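Local coordinates for peptidoglycan-N-acetylglucosamine deacetylase BC_1960 (Bacillus cereus, PDB 5O6Y), which removes the acetyl group from N-acetylglucosamine residues of peptidoglycan in a zinc-dependent hydrolysis, and also acts on soluble chitin and N-acetylchitooligomers, at residues F27-D32 against F53-N58; Y12-P17 against I138-V143. All coordinates share one frame; numbering follows the deposited sequence. Where two conformers were deposited one is given.

Overall arrangement
Interactions 1 and 2 meet the bound hydroxamate 5YA at different places. Interaction 1 joins strands 22-28 and 51-54 and brings D28 and D29 to the hydroxamate group. Interaction 2 pairs the N-terminal strand 12-13 with strand 137-139, and the loop that follows puts W141 against the phenylene ring of the benzamide. The two centres are 19 Å apart, on opposite sides of the chain's centre, and the nearest atoms of the two contacts are about 5 Å apart. The side chain of W141 is about 6 Å from that of D28. R117 links the two: it forms a salt bridge with D28 and a hydrogen bond to the backbone oxygen of V139.

Interaction 1 (F27-D32 against F53-N58); sequences FDDGPD and FLLGEN. With 5YA (4-naphthalen-1-yl-~{N}-oxidanyl-benzamide), chain C.
D28 and F53 lie side by side on neighbouring parallel strands, with the carboxylate and ring planes 73° apart. In both, CG stands anti to the carbonyl carbon and beside the backbone N (chi1 -72° in D28), which is why the side chains run together. The D28 oxygens divide: OD1 lies beside F53, 3.4 Å from F53 CD1, and forms a salt bridge with R117, while OD2 is 2.8 Å from O1 of 5YA. Backbone bonds join the two segments: F53 N donates to F27 O at 2.7 Å, and L55 N to G30 O at 2.9 Å. N58, from the first turn of helix 56-61, adds a side-chain hydrogen bond, ND2 to D29 O at 2.9 Å. D29 O lies close to the amide plane of N58, but ND2 is tilted 27° from the carbonyl plane. P31, after a cis peptide bond, packs CD 3.6 Å from L54 CG, the side chains crossing at about a right angle. D29 OD1 binds zinc, together with H79 and H83, and OD2 is hydrogen-bonded to T175. D28, D29 and G30 belong to the T-F-D-D-G motif of the NodB homology domain. The chemistry implies a split of roles: R117 and T175 probably help to fix the carboxylates, D29 holds the metal, and D28 sits beside the hydroxamate, consistent with its predicted role as proton acceptor.

Interaction 2 (Y12-P17 against I138-V143); sequences YAFSGP and IVQWSV. With 5YA (4-naphthalen-1-yl-~{N}-oxidanyl-benzamide), chain C.
Residues Y12-A13 and I138-V139 form a short parallel ladder, in which A13 N donates to I138 O at 3.1 Å and A13 O accepts from Q140 N at 2.9 Å. Y12 lies against I138 on one face of this pair. With CG anti to the backbone N (chi1 177°), the Y12 ring lies beside strand 137-139 and brings its edge to I138, with CD1 3.5 Å from CG2. Further along, Y12 OH accepts a hydrogen bond from Q140 NE2 at 3.2 Å. The ring and the amide are nearly perpendicular, 87° apart. A bend at chi2 (-78°) turns the Q140 amide to this hydroxyl, and NE2 also donates to G121 O. The aliphatic part of Q140 runs beside F14, with CB 3.6 Å from F14 CD1. The F14 ring presents its edge to W141 O. W141 leaves the backbone on the side away from 12-17, and its six-membered ring meets the ligand, with CH2 3.4 Å from C12 of 5YA. Helix 3-9 packs on Y12 and F14, and helix 125-133 on Y12 and I138. Strand 137-139 is the middle of a three-stranded parallel sheet, between strands 12-13 and 115-116.

Interaction 1 (F27-D32 against F53-N58)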
ATOM      1  N   PHE B  27       2.722  -2.352  -0.506  1.00  5.83           N
ATOM      2  CA  PHE B  27       2.654  -3.704   0.035  1.00  6.27           C
ATOM      3  C   PHE B  27       1.533  -3.789   1.060  1.00  4.71           C
ATOM      4  O   PHE B  27       1.449  -2.951   1.962  1.00  8.90           O
ATOM      5  CB  PHE B  27       3.988  -4.112   0.675  1.00  3.10           C
ATOM      6  CG  PHE B  27       5.145  -4.103  -0.282  1.00  3.09           C
ATOM      7  CD1 PHE B  27       5.955  -2.989  -0.398  1.00  3.12           C
ATOM      8  CD2 PHE B  27       5.418  -5.210  -1.069  1.00  3.72           C
ATOM      9  CE1 PHE B  27       7.017  -2.976  -1.279  1.00  5.11           C
ATOM     10  CE2 PHE B  27       6.479  -5.204  -1.953  1.00  3.03           C
ATOM     11  CZ  PHE B  27       7.279  -4.086  -2.058  1.00  6.05           C
ATOM     12  N   ASP B  28       0.688  -4.805   0.926  1.00  3.10           N
ATOM     13  CA  ASP B  28      -0.474  -4.986   1.781  1.00 13.67           C
ATOM     14  C   ASP B  28      -0.319  -6.216   2.664  1.00 19.34           C
ATOM     15  O   ASP B  28       0.548  -7.068   2.443  1.00 21.19           O
ATOM     16  CB  ASP B  28      -1.753  -5.120   0.949  1.00 12.84           C
ATOM     17  CG  ASP B  28      -2.180  -3.818   0.315  1.00 12.47           C
ATOM     18  OD1 ASP B  28      -1.353  -2.884   0.232  1.00 12.31           O
ATOM     19  OD2 ASP B  28      -3.357  -3.729  -0.093  1.00 11.64           O
ATOM     20  N   ASP B  29      -1.186  -6.291   3.675  1.00 21.04           N
ATOM     21  CA  ASP B  29      -1.409  -7.401   4.595  1.00 20.49           C
ATOM     22  C   ASP B  29      -0.299  -7.554   5.634  1.00 15.46           C
ATOM     23  O   ASP B  29      -0.435  -8.387   6.530  1.00 21.47           O
ATOM     24  CB  ASP B  29      -1.603  -8.752   3.880  1.00 18.39           C
ATOM     25  CG  ASP B  29      -2.826  -8.764   2.987  1.00 13.51           C
ATOM     26  OD1 ASP B  29      -3.557  -7.753   2.971  1.00  7.91           O
ATOM     27  OD2 ASP B  29      -3.057  -9.783   2.302  1.00 12.63           O
ATOM     28  N   GLY B  30       0.790  -6.787   5.556  1.00 18.35           N
ATOM     29  CA  GLY B  30       1.815  -6.854   6.558  1.00 16.14           C
ATOM     30  C   GLY B  30       1.354  -6.257   7.877  1.00  8.28           C
ATOM     31  O   GLY B  30       0.243  -5.721   7.992  1.00 12.67           O
ATOM     32  N   PRO B  31       2.216  -6.344   8.899  1.00  7.73           N
ATOM     33  CA  PRO B  31       3.529  -6.989   8.837  1.00 12.52           C
ATOM     34  C   PRO B  31       3.466  -8.482   9.138  1.00 12.73           C
ATOM     35  O   PRO B  31       2.510  -8.947   9.755  1.00 11.27           O
ATOM     36  CB  PRO B  31       4.316  -6.258   9.922  1.00  5.96           C
ATOM     37  CG  PRO B  31       3.284  -5.947  10.949  1.00 11.21           C
ATOM     38  CD  PRO B  31       1.997  -5.684  10.199  1.00  5.82           C
ATOM     39  N   ASP B  32       4.480  -9.220   8.692  1.00 17.18           N
ATOM     40  CA  ASP B  32       4.637 -10.621   9.048  1.00 19.09           C
ATOM     41  C   ASP B  32       6.112 -10.875   9.338  1.00 22.94           C
ATOM     42  O   ASP B  32       6.948  -9.971   9.244  1.00 30.60           O
ATOM     43  CB  ASP B  32       4.099 -11.547   7.950  1.00 26.69           C
ATOM     44  CG  ASP B  32       5.094 -11.781   6.834  1.00 35.11           C
ATOM     45  OD1 ASP B  32       5.708 -10.805   6.354  1.00 39.98           O
ATOM     46  OD2 ASP B  32       5.259 -12.954   6.435  1.00 40.59           O
ATOM     47  N   PHE B  53       0.717  -0.938   3.574  1.00  3.27           N
ATOM     48  CA  PHE B  53      -0.629  -0.895   4.139  1.00  7.81           C
ATOM     49  C   PHE B  53      -0.753  -2.025   5.156  1.00  3.26           C
ATOM     50  O   PHE B  53      -0.862  -3.199   4.785  1.00  3.21           O
ATOM     51  CB  PHE B  53      -1.685  -0.997   3.042  1.00  3.28           C
ATOM     52  CG  PHE B  53      -1.849   0.268   2.250  1.00  7.57           C
ATOM     53  CD1 PHE B  53      -1.239   0.416   1.014  1.00 13.40           C
ATOM     54  CD2 PHE B  53      -2.595   1.321   2.753  1.00  3.38           C
ATOM     55  CE1 PHE B  53      -1.383   1.585   0.289  1.00  3.36           C
ATOM     56  CE2 PHE B  53      -2.742   2.491   2.033  1.00  6.40           C
ATOM     57  CZ  PHE B  53      -2.136   2.623   0.800  1.00  3.41           C
ATOM     58  N   LEU B  54      -0.740  -1.667   6.435  1.00  3.29           N
ATOM     59  CA  LEU B  54      -0.606  -2.622   7.524  1.00 11.86           C
ATOM     60  C   LEU B  54      -1.962  -2.965   8.125  1.00  3.29           C
ATOM     61  O   LEU B  54      -2.787  -2.082   8.372  1.00  9.14           O
ATOM     62  CB  LEU B  54       0.315  -2.066   8.614  1.00  9.73           C
ATOM     63  CG  LEU B  54       1.800  -2.441   8.571  1.00 11.15           C
ATOM     64  CD1 LEU B  54       2.285  -2.711   7.154  1.00  3.26           C
ATOM     65  CD2 LEU B  54       2.645  -1.366   9.247  1.00  3.35           C
ATOM     66  N   LEU B  55      -2.182  -4.256   8.355  1.00  4.95           N
ATOM     67  CA  LEU B  55      -3.349  -4.709   9.096  1.00 13.06           C
ATOM     68  C   LEU B  55      -3.137  -4.475  10.586  1.00 11.50           C
ATOM     69  O   LEU B  55      -2.042  -4.690  11.112  1.00 18.79           O
ATOM     70  CB  LEU B  55      -3.617  -6.189   8.831  1.00  6.90           C
ATOM     71  CG  LEU B  55      -4.357  -6.512   7.533  1.00 12.18           C
ATOM     72  CD1 LEU B  55      -4.344  -8.006   7.262  1.00 13.83           C
ATOM     73  CD2 LEU B  55      -5.781  -5.997   7.615  1.00  3.19           C
ATOM     74  N   GLY B  56      -4.194  -4.023  11.262  1.00 12.64           N
ATOM     75  CA  GLY B  56      -4.085  -3.750  12.686  1.00 13.42           C
ATOM     76  C   GLY B  56      -3.781  -4.991  13.501  1.00  9.79           C
ATOM     77  O   GLY B  56      -2.944  -4.961  14.407  1.00 13.20           O
ATOM     78  N   GLU B  57      -4.450  -6.104  13.188  1.00 12.86           N
ATOM     79  CA  GLU B  57      -4.246  -7.323  13.961  1.00 13.91           C
ATOM     80  C   GLU B  57      -2.823  -7.846  13.822  1.00 22.19           C
ATOM     81  O   GLU B  57      -2.284  -8.431  14.768  1.00 26.42           O
ATOM     82  CB  GLU B  57      -5.259  -8.391  13.541  1.00 17.04           C
ATOM     83  CG  GLU B  57      -5.052  -8.946  12.139  1.00 28.47           C
ATOM     84  CD  GLU B  57      -6.218  -9.793  11.668  1.00 32.59           C
ATOM     85  OE1 GLU B  57      -6.435  -9.877  10.441  1.00 34.71           O
ATOM     86  OE2 GLU B  57      -6.924 -10.367  12.525  1.00 32.35           O
ATOM     87  N   ASN B  58      -2.191  -7.637  12.663  1.00 17.44           N
ATOM     88  CA  ASN B  58      -0.809  -8.063  12.487  1.00 16.12           C
ATOM     89  C   ASN B  58       0.174  -7.065  13.083  1.00 15.75           C
ATOM     90  O   ASN B  58       1.272  -7.454  13.496  1.00 21.50           O
ATOM     91  CB  ASN B  58      -0.499  -8.271  11.003  1.00 14.17           C
ATOM     92  CG  ASN B  58      -1.355  -9.350  10.373  1.00 16.91           C
ATOM     93  OD1 ASN B  58      -1.876 -10.228  11.060  1.00 22.26           O
ATOM     94  ND2 ASN B  58      -1.504  -9.291   9.055  1.00 30.79           N
TER
HETATM   95  C1  5YA C 302      -7.825  -8.818  -8.335  0.59 43.98           C
HETATM   96  C2  5YA C 302      -7.244  -8.437  -7.122  0.59 45.49           C
HETATM   97  C3  5YA C 302      -7.915  -8.637  -5.917  0.59 46.21           C
HETATM   98  C4  5YA C 302      -9.210  -9.234  -5.915  0.59 46.41           C
HETATM   99  C5  5YA C 302      -9.802  -9.623  -7.152  0.59 49.83           C
HETATM  100  C6  5YA C 302      -9.088  -9.406  -8.369  0.59 48.02           C
HETATM  101  C7  5YA C 302      -9.920  -9.449  -4.697  0.59 44.83           C
HETATM  102  C8  5YA C 302     -11.182 -10.035  -4.727  0.59 46.04           C
HETATM  103  O1  5YA C 302      -4.851  -5.971  -0.837  0.59 11.84           O
HETATM  104  C9  5YA C 302     -11.764 -10.416  -5.942  0.59 48.95           C
HETATM  105  C10 5YA C 302     -11.097 -10.221  -7.148  0.59 51.29           C
HETATM  106  C11 5YA C 302      -7.290  -8.226  -4.632  0.59 40.87           C
HETATM  107  C12 5YA C 302      -7.449  -6.927  -4.176  0.59 38.68           C
HETATM  108  C13 5YA C 302      -6.872  -6.534  -2.980  0.59 34.41           C
HETATM  109  N1  5YA C 302      -5.684  -7.799   0.125  0.59 25.34           N
HETATM  110  C14 5YA C 302      -6.136  -7.443  -2.240  0.59 31.00           C
HETATM  111  C15 5YA C 302      -5.976  -8.744  -2.695  0.59 35.21           C
HETATM  112  C16 5YA C 302      -6.553  -9.136  -3.891  0.59 37.64           C
HETATM  113  C17 5YA C 302      -5.501  -7.012  -0.920  0.59 24.74           C
HETATM  114  O2  5YA C 302      -5.132  -7.467   1.372  0.59 16.40           O

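Interaction 2 (Y12-P17 against I138-V143)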
ATOM      1  N   TYR B  12      -9.480  10.313  -3.433  1.00 11.74           N
ATOM      2  CA  TYR B  12      -9.581   8.941  -3.916  1.00  7.29           C
ATOM      3  C   TYR B  12      -8.905   8.871  -5.276  1.00  5.78           C
ATOM      4  O   TYR B  12      -9.198   9.689  -6.154  1.00  6.20           O
ATOM      5  CB  TYR B  12     -11.057   8.524  -4.000  1.00  3.80           C
ATOM      6  CG  TYR B  12     -11.336   7.138  -4.544  1.00  3.73           C
ATOM      7  CD1 TYR B  12     -11.120   6.006  -3.769  1.00  3.67           C
ATOM      8  CD2 TYR B  12     -11.859   6.969  -5.818  1.00  3.74           C
ATOM      9  CE1 TYR B  12     -11.393   4.740  -4.261  1.00  7.31           C
ATOM     10  CE2 TYR B  12     -12.133   5.712  -6.318  1.00  3.69           C
ATOM     11  CZ  TYR B  12     -11.900   4.602  -5.539  1.00  8.90           C
ATOM     12  OH  TYR B  12     -12.176   3.353  -6.043  1.00 18.27           O
ATOM     13  N   ALA B  13      -7.999   7.910  -5.448  1.00  3.74           N
ATOM     14  CA  ALA B  13      -7.226   7.840  -6.676  1.00  3.74           C
ATOM     15  C   ALA B  13      -6.766   6.412  -6.925  1.00  3.66           C
ATOM     16  O   ALA B  13      -6.674   5.594  -6.005  1.00  3.61           O
ATOM     17  CB  ALA B  13      -6.015   8.780  -6.634  1.00  3.77           C
ATOM     18  N   PHE B  14      -6.478   6.128  -8.195  1.00  3.65           N
ATOM     19  CA  PHE B  14      -5.910   4.859  -8.625  1.00  3.59           C
ATOM     20  C   PHE B  14      -4.445   4.954  -9.018  1.00  3.58           C
ATOM     21  O   PHE B  14      -3.726   3.958  -8.914  1.00  3.52           O
ATOM     22  CB  PHE B  14      -6.699   4.294  -9.814  1.00  3.58           C
ATOM     23  CG  PHE B  14      -8.117   3.927  -9.486  1.00  3.58           C
ATOM     24  CD1 PHE B  14      -8.458   2.617  -9.196  1.00  3.52           C
ATOM     25  CD2 PHE B  14      -9.112   4.892  -9.473  1.00  8.62           C
ATOM     26  CE1 PHE B  14      -9.764   2.275  -8.892  1.00  4.27           C
ATOM     27  CE2 PHE B  14     -10.419   4.558  -9.170  1.00  5.65           C
ATOM     28  CZ  PHE B  14     -10.745   3.248  -8.879  1.00  3.58           C
ATOM     29  N   SER B  15      -3.988   6.123  -9.463  1.00  3.64           N
ATOM     30  CA  SER B  15      -2.622   6.300  -9.937  1.00  3.64           C
ATOM     31  C   SER B  15      -2.207   7.746  -9.693  1.00  3.71           C
ATOM     32  O   SER B  15      -2.983   8.556  -9.180  1.00  3.75           O
ATOM     33  CB  SER B  15      -2.502   5.920 -11.417  1.00  6.77           C
ATOM     34  OG  SER B  15      -3.423   6.647 -12.213  1.00  3.70           O
ATOM     35  N   GLY B  16      -0.975   8.070 -10.079  1.00  5.68           N
ATOM     36  CA  GLY B  16      -0.420   9.379  -9.827  1.00  3.78           C
ATOM     37  C   GLY B  16      -0.281  10.240 -11.069  1.00  3.85           C
ATOM     38  O   GLY B  16      -0.764   9.899 -12.154  1.00  3.85           O
ATOM     39  N   PRO B  17       0.390  11.383 -10.922  1.00  3.91           N
ATOM     40  CA  PRO B  17       0.507  12.329 -12.040  1.00  6.91           C
ATOM     41  C   PRO B  17       1.228  11.726 -13.240  1.00  9.67           C
ATOM     42  O   PRO B  17       2.263  11.070 -13.107  1.00  3.90           O
ATOM     43  CB  PRO B  17       1.301  13.492 -11.436  1.00  6.31           C
ATOM     44  CG  PRO B  17       1.043  13.395  -9.959  1.00  4.01           C
ATOM     45  CD  PRO B  17       0.943  11.929  -9.671  1.00  3.92           C
ATOM     46  N   ILE B 138      -7.742   7.755   0.135  1.00  3.97           N
ATOM     47  CA  ILE B 138      -7.811   6.349  -0.241  1.00  4.28           C
ATOM     48  C   ILE B 138      -7.123   6.176  -1.587  1.00  4.94           C
ATOM     49  O   ILE B 138      -7.418   6.903  -2.544  1.00  4.25           O
ATOM     50  CB  ILE B 138      -9.264   5.848  -0.297  1.00  9.50           C
ATOM     51  CG1 ILE B 138      -9.816   5.612   1.113  1.00  3.63           C
ATOM     52  CG2 ILE B 138      -9.352   4.561  -1.102  1.00 10.22           C
ATOM     53  CD1 ILE B 138     -10.213   6.868   1.844  1.00  3.70           C
ATOM     54  N   VAL B 139      -6.204   5.220  -1.660  1.00  6.94           N
ATOM     55  CA  VAL B 139      -5.466   4.930  -2.881  1.00  6.37           C
ATOM     56  C   VAL B 139      -5.661   3.458  -3.205  1.00  8.85           C
ATOM     57  O   VAL B 139      -5.342   2.590  -2.383  1.00  3.43           O
ATOM     58  CB  VAL B 139      -3.973   5.267  -2.747  1.00  3.83           C
ATOM     59  CG1 VAL B 139      -3.237   4.922  -4.032  1.00  6.93           C
ATOM     60  CG2 VAL B 139      -3.794   6.733  -2.401  1.00  3.62           C
ATOM     61  N   GLN B 140      -6.199   3.180  -4.392  1.00 11.82           N
ATOM     62  CA  GLN B 140      -6.275   1.815  -4.891  1.00  3.41           C
ATOM     63  C   GLN B 140      -4.947   1.452  -5.543  1.00  5.82           C
ATOM     64  O   GLN B 140      -3.886   1.661  -4.948  1.00  4.74           O
ATOM     65  CB  GLN B 140      -7.434   1.658  -5.879  1.00 10.95           C
ATOM     66  CG  GLN B 140      -8.792   2.111  -5.344  1.00 12.11           C
ATOM     67  CD  GLN B 140      -9.448   1.098  -4.412  1.00 14.91           C
ATOM     68  OE1 GLN B 140      -8.824   0.126  -3.987  1.00 14.03           O
ATOM     69  NE2 GLN B 140     -10.718   1.326  -4.096  1.00 17.55           N
ATOM     70  N   TRP B 141      -4.987   0.930  -6.766  1.00  9.31           N
ATOM     71  CA  TRP B 141      -3.764   0.560  -7.465  1.00  7.37           C
ATOM     72  C   TRP B 141      -4.038   0.522  -8.961  1.00  6.26           C
ATOM     73  O   TRP B 141      -5.185   0.399  -9.398  1.00  6.17           O
ATOM     74  CB  TRP B 141      -3.227  -0.791  -6.978  1.00  3.28           C
ATOM     75  CG  TRP B 141      -4.155  -1.938  -7.238  1.00  9.66           C
ATOM     76  CD1 TRP B 141      -4.150  -2.768  -8.323  1.00 15.26           C
ATOM     77  CD2 TRP B 141      -5.226  -2.384  -6.397  1.00  6.24           C
ATOM     78  NE1 TRP B 141      -5.151  -3.702  -8.209  1.00 14.40           N
ATOM     79  CE2 TRP B 141      -5.826  -3.488  -7.035  1.00  7.10           C
ATOM     80  CE3 TRP B 141      -5.734  -1.957  -5.167  1.00 12.66           C
ATOM     81  CZ2 TRP B 141      -6.908  -4.169  -6.485  1.00 12.97           C
ATOM     82  CZ3 TRP B 141      -6.809  -2.635  -4.621  1.00 23.86           C
ATOM     83  CH2 TRP B 141      -7.386  -3.728  -5.281  1.00 23.40           C
ATOM     84  N   SER B 142      -2.959   0.625  -9.742  1.00  3.37           N
ATOM     85  CA  SER B 142      -3.042   0.601 -11.196  0.52  3.39           C
ATOM     86  C   SER B 142      -2.372  -0.608 -11.831  1.00  5.26           C
ATOM     87  O   SER B 142      -2.649  -0.902 -12.998  1.00  3.99           O
ATOM     88  CB  SER B 142      -2.419   1.872 -11.791  0.52  3.45           C
ATOM     89  OG  SER B 142      -3.370   2.918 -11.864  0.52 10.73           O
ATOM     90  N   VAL B 143      -1.496  -1.304 -11.108  1.00  7.49           N
ATOM     91  CA  VAL B 143      -0.794  -2.474 -11.623  1.00  4.64           C
ATOM     92  C   VAL B 143      -0.910  -3.583 -10.585  1.00  7.27           C
ATOM     93  O   VAL B 143      -0.465  -3.417  -9.443  1.00  4.05           O
ATOM     94  CB  VAL B 143       0.683  -2.178 -11.935  1.00  6.61           C
ATOM     95  CG1 VAL B 143       1.356  -3.412 -12.521  1.00 11.11           C
ATOM     96  CG2 VAL B 143       0.809  -0.997 -12.885  1.00  3.31           C
TER
HETATM   97  C1  5YA C 302      -7.825  -8.818  -8.335  0.59 43.98           C
HETATM   98  C2  5YA C 302      -7.244  -8.437  -7.122  0.59 45.49           C
HETATM   99  C3  5YA C 302      -7.915  -8.637  -5.917  0.59 46.21           C
HETATM  100  C4  5YA C 302      -9.210  -9.234  -5.915  0.59 46.41           C
HETATM  101  C5  5YA C 302      -9.802  -9.623  -7.152  0.59 49.83           C
HETATM  102  C6  5YA C 302      -9.088  -9.406  -8.369  0.59 48.02           C
HETATM  103  C7  5YA C 302      -9.920  -9.449  -4.697  0.59 44.83           C
HETATM  104  C8  5YA C 302     -11.182 -10.035  -4.727  0.59 46.04           C
HETATM  105  O1  5YA C 302      -4.851  -5.971  -0.837  0.59 11.84           O
HETATM  106  C9  5YA C 302     -11.764 -10.416  -5.942  0.59 48.95           C
HETATM  107  C10 5YA C 302     -11.097 -10.221  -7.148  0.59 51.29           C
HETATM  108  C11 5YA C 302      -7.290  -8.226  -4.632  0.59 40.87           C
HETATM  109  C12 5YA C 302      -7.449  -6.927  -4.176  0.59 38.68           C
HETATM  110  C13 5YA C 302      -6.872  -6.534  -2.980  0.59 34.41           C
HETATM  111  N1  5YA C 302      -5.684  -7.799   0.125  0.59 25.34           N
HETATM  112  C14 5YA C 302      -6.136  -7.443  -2.240  0.59 31.00           C
HETATM  113  C15 5YA C 302      -5.976  -8.744  -2.695  0.59 35.21           C
HETATM  114  C16 5YA C 302      -6.553  -9.136  -3.891  0.59 37.64           C
HETATM  115  C17 5YA C 302      -5.501  -7.012  -0.920  0.59 24.74           C
HETATM  116  O2  5YA C 302      -5.132  -7.467   1.372  0.59 16.40           O